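Flagellar brake protein YcgR (Escherichia coli K-12, PDB 5Y6H) acts as a flagellar brake, slowing the motor when bound to cyclic di-GMP; this N-terminal domain is involved in FliG binding. Local coordinates at residues K42-T47 with V52-S57. Residues are numbered along the deposited sequence; the frame is centred on the assembly and turned at random.
Sequences KLLAIT and VLDFGS
Leu43 and Leu53 form a non-hydrogen-bonded antiparallel pair, and Ala45 and Val52 the hydrogen-bonded pair beyond it. The axes of strand segments 43-47 and 52-54 are 169° apart in direction, nearly antiparallel, and approach to 4.7 Å. Between the two pairs the register slips by one residue. Two residues, Leu44 and Ala45, stand opposite the single Val52, a classic beta bulge in the hairpin of strands 37-47 and 50-54. Val52 O accepts hydrogen bonds from Leu44 N (2.8 Å) and, weakly, from Ala45 N (3.4 Å). Val52 N returns a nearly straight bond to Ala45 O at 3.0 Å. Asp54 N reaches Lys42 O at 3.1 Å, in the carbonyl plane.

On one face, Leu43 CD1 meets Leu53 CD2 at 3.7 Å, both residues also touching Leu30 of strand 30-34. On the other, Ala45 CB packs against Val52 CG2, with Tyr94 close by. In Leu44, CG lies anti to the carbonyl carbon (chi1 -68°) and the chain runs on extended, bringing CD1 to 3.8 Å from Asp54 CA. With an alanine here, the contact of CD1 with Asp54 would be gone, which is likely to leave a gap beside that residue.

Val52 thus pins the bulge through both its O and its N, and apolar side chains pack both faces of this PilZN-domain hairpin.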
ATOM      1  N   LYS A  42      -2.881  -5.602  -4.101  1.00 18.58           N
ATOM      2  CA  LYS A  42      -4.088  -4.824  -4.287  1.00 20.24           C
ATOM      3  C   LYS A  42      -4.670  -4.416  -2.921  1.00 15.78           C
ATOM      4  O   LYS A  42      -4.557  -5.146  -1.982  1.00 17.23           O
ATOM      5  CB  LYS A  42      -5.109  -5.627  -5.078  1.00 29.45           C
ATOM      6  CG  LYS A  42      -6.243  -4.803  -5.621  1.00 38.61           C
ATOM      7  CD  LYS A  42      -7.305  -5.670  -6.253  1.00 48.65           C
ATOM      8  CE  LYS A  42      -6.813  -6.325  -7.537  1.00 59.36           C
ATOM      9  NZ  LYS A  42      -6.227  -5.463  -8.616  1.00 63.43           N
ATOM     10  N   LEU A  43      -5.264  -3.232  -2.843  1.00 16.43           N
ATOM     11  CA  LEU A  43      -5.859  -2.767  -1.591  1.00 16.46           C
ATOM     12  C   LEU A  43      -7.247  -3.385  -1.462  1.00 21.09           C
ATOM     13  O   LEU A  43      -8.208  -2.933  -2.091  1.00 18.72           O
ATOM     14  CB  LEU A  43      -5.906  -1.243  -1.545  1.00 16.32           C
ATOM     15  CG  LEU A  43      -6.467  -0.589  -0.278  1.00 18.32           C
ATOM     16  CD1 LEU A  43      -5.660  -0.982   0.955  1.00 16.82           C
ATOM     17  CD2 LEU A  43      -6.513   0.932  -0.439  1.00 17.16           C
ATOM     18  N   LEU A  44      -7.348  -4.425  -0.630  1.00 20.29           N
ATOM     19  CA  LEU A  44      -8.583  -5.195  -0.508  1.00 18.35           C
ATOM     20  C   LEU A  44      -9.610  -4.494   0.371  1.00 19.51           C
ATOM     21  O   LEU A  44     -10.815  -4.569   0.105  1.00 20.32           O
ATOM     22  CB  LEU A  44      -8.279  -6.580   0.064  1.00 16.39           C
ATOM     23  CG  LEU A  44      -7.472  -7.517  -0.837  1.00 22.34           C
ATOM     24  CD1 LEU A  44      -7.183  -8.826  -0.125  1.00 24.42           C
ATOM     25  CD2 LEU A  44      -8.203  -7.768  -2.144  1.00 24.98           C
ATOM     26  N   ALA A  45      -9.156  -3.826   1.428  1.00 20.80           N
ATOM     27  CA  ALA A  45     -10.064  -3.217   2.384  1.00 25.02           C
ATOM     28  C   ALA A  45      -9.377  -2.032   3.042  1.00 19.40           C
ATOM     29  O   ALA A  45      -8.146  -1.989   3.149  1.00 17.94           O
ATOM     30  CB  ALA A  45     -10.514  -4.232   3.439  1.00 29.68           C
ATOM     31  N   ILE A  46     -10.186  -1.072   3.487  1.00 21.00           N
ATOM     32  CA  ILE A  46      -9.680   0.161   4.076  1.00 24.02           C
ATOM     33  C   ILE A  46     -10.614   0.603   5.198  1.00 23.43           C
ATOM     34  O   ILE A  46     -11.841   0.565   5.050  1.00 21.12           O
ATOM     35  CB  ILE A  46      -9.514   1.272   3.015  1.00 19.71           C
ATOM     36  CG1 ILE A  46      -8.944   2.546   3.641  1.00 19.61           C
ATOM     37  CG2 ILE A  46     -10.831   1.543   2.281  1.00 19.79           C
ATOM     38  CD1 ILE A  46      -7.511   2.396   4.129  1.00 26.11           C
ATOM     39  N   THR A  47     -10.027   0.979   6.340  1.00 18.44           N
ATOM     40  CA  THR A  47     -10.722   1.646   7.436  1.00 20.21           C
ATOM     41  C   THR A  47      -9.828   2.790   7.903  1.00 16.31           C
ATOM     42  O   THR A  47      -8.669   2.867   7.475  1.00 18.75           O
ATOM     43  CB  THR A  47     -11.025   0.686   8.597  1.00 17.19           C
ATOM     44  OG1 THR A  47      -9.853   0.519   9.403  1.00 19.58           O
ATOM     45  CG2 THR A  47     -11.505  -0.675   8.097  1.00 19.41           C
ATOM     46  N   VAL A  52      -5.825  -3.543   4.366  1.00 14.86           N
ATOM     47  CA  VAL A  52      -5.696  -4.972   4.090  1.00 16.15           C
ATOM     48  C   VAL A  52      -5.202  -5.122   2.659  1.00 18.63           C
ATOM     49  O   VAL A  52      -5.842  -4.625   1.725  1.00 16.48           O
ATOM     50  CB  VAL A  52      -7.023  -5.717   4.297  1.00 22.59           C
ATOM     51  CG1 VAL A  52      -6.820  -7.213   4.127  1.00 22.47           C
ATOM     52  CG2 VAL A  52      -7.597  -5.410   5.671  1.00 23.96           C
ATOM     53  N   LEU A  53      -4.070  -5.808   2.483  1.00 15.98           N
ATOM     54  CA  LEU A  53      -3.412  -5.939   1.189  1.00 16.24           C
ATOM     55  C   LEU A  53      -3.342  -7.403   0.771  1.00 17.66           C
ATOM     56  O   LEU A  53      -3.091  -8.283   1.599  1.00 21.91           O
ATOM     57  CB  LEU A  53      -1.995  -5.348   1.230  1.00 14.35           C
ATOM     58  CG  LEU A  53      -1.865  -3.921   1.770  1.00 15.13           C
ATOM     59  CD1 LEU A  53      -0.410  -3.567   2.039  1.00 21.42           C
ATOM     60  CD2 LEU A  53      -2.486  -2.919   0.802  1.00 23.50           C
ATOM     61  N   ASP A  54      -3.543  -7.656  -0.521  1.00 17.81           N
ATOM     62  CA  ASP A  54      -3.490  -9.017  -1.043  1.00 18.33           C
ATOM     63  C   ASP A  54      -2.070  -9.578  -0.989  1.00 18.41           C
ATOM     64  O   ASP A  54      -1.083  -8.857  -1.167  1.00 17.67           O
ATOM     65  CB  ASP A  54      -4.005  -9.051  -2.486  1.00 20.72           C
ATOM     66  CG  ASP A  54      -4.462 -10.435  -2.921  1.00 29.27           C
ATOM     67  OD1 ASP A  54      -4.611 -11.323  -2.056  1.00 28.15           O
ATOM     68  OD2 ASP A  54      -4.671 -10.638  -4.137  1.00 28.17           O
ATOM     69  N   PHE A  55      -1.975 -10.883  -0.737  1.00 20.52           N
ATOM     70  CA  PHE A  55      -0.710 -11.588  -0.892  1.00 19.10           C
ATOM     71  C   PHE A  55      -0.285 -11.589  -2.356  1.00 23.24           C
ATOM     72  O   PHE A  55      -1.113 -11.505  -3.267  1.00 21.12           O
ATOM     73  CB  PHE A  55      -0.835 -13.038  -0.408  1.00 20.20           C
ATOM     74  CG  PHE A  55      -0.354 -13.270   1.003  1.00 23.69           C
ATOM     75  CD1 PHE A  55       0.095 -14.527   1.388  1.00 21.05           C
ATOM     76  CD2 PHE A  55      -0.366 -12.250   1.944  1.00 23.70           C
ATOM     77  CE1 PHE A  55       0.537 -14.766   2.679  1.00 18.77           C
ATOM     78  CE2 PHE A  55       0.073 -12.480   3.244  1.00 22.19           C
ATOM     79  CZ  PHE A  55       0.524 -13.741   3.612  1.00 21.83           C
ATOM     80  N   GLY A  56       1.028 -11.686  -2.581  1.00 22.27           N
ATOM     81  CA  GLY A  56       1.529 -11.974  -3.907  1.00 22.05           C
ATOM     82  C   GLY A  56       1.382 -13.448  -4.245  1.00 22.15           C
ATOM     83  O   GLY A  56       1.075 -14.285  -3.397  1.00 22.64           O
ATOM     84  N   SER A  57       1.607 -13.770  -5.520  1.00 23.29           N
ATOM     85  CA  SER A  57       1.429 -15.144  -5.970  1.00 25.15           C
ATOM     86  C   SER A  57       2.564 -16.073  -5.547  1.00 26.75           C
ATOM     87  O   SER A  57       2.348 -17.287  -5.469  1.00 29.25           O
ATOM     88  CB  SER A  57       1.274 -15.185  -7.493  1.00 35.61           C
ATOM     89  OG  SER A  57       2.405 -14.630  -8.140  1.00 40.63           O
TER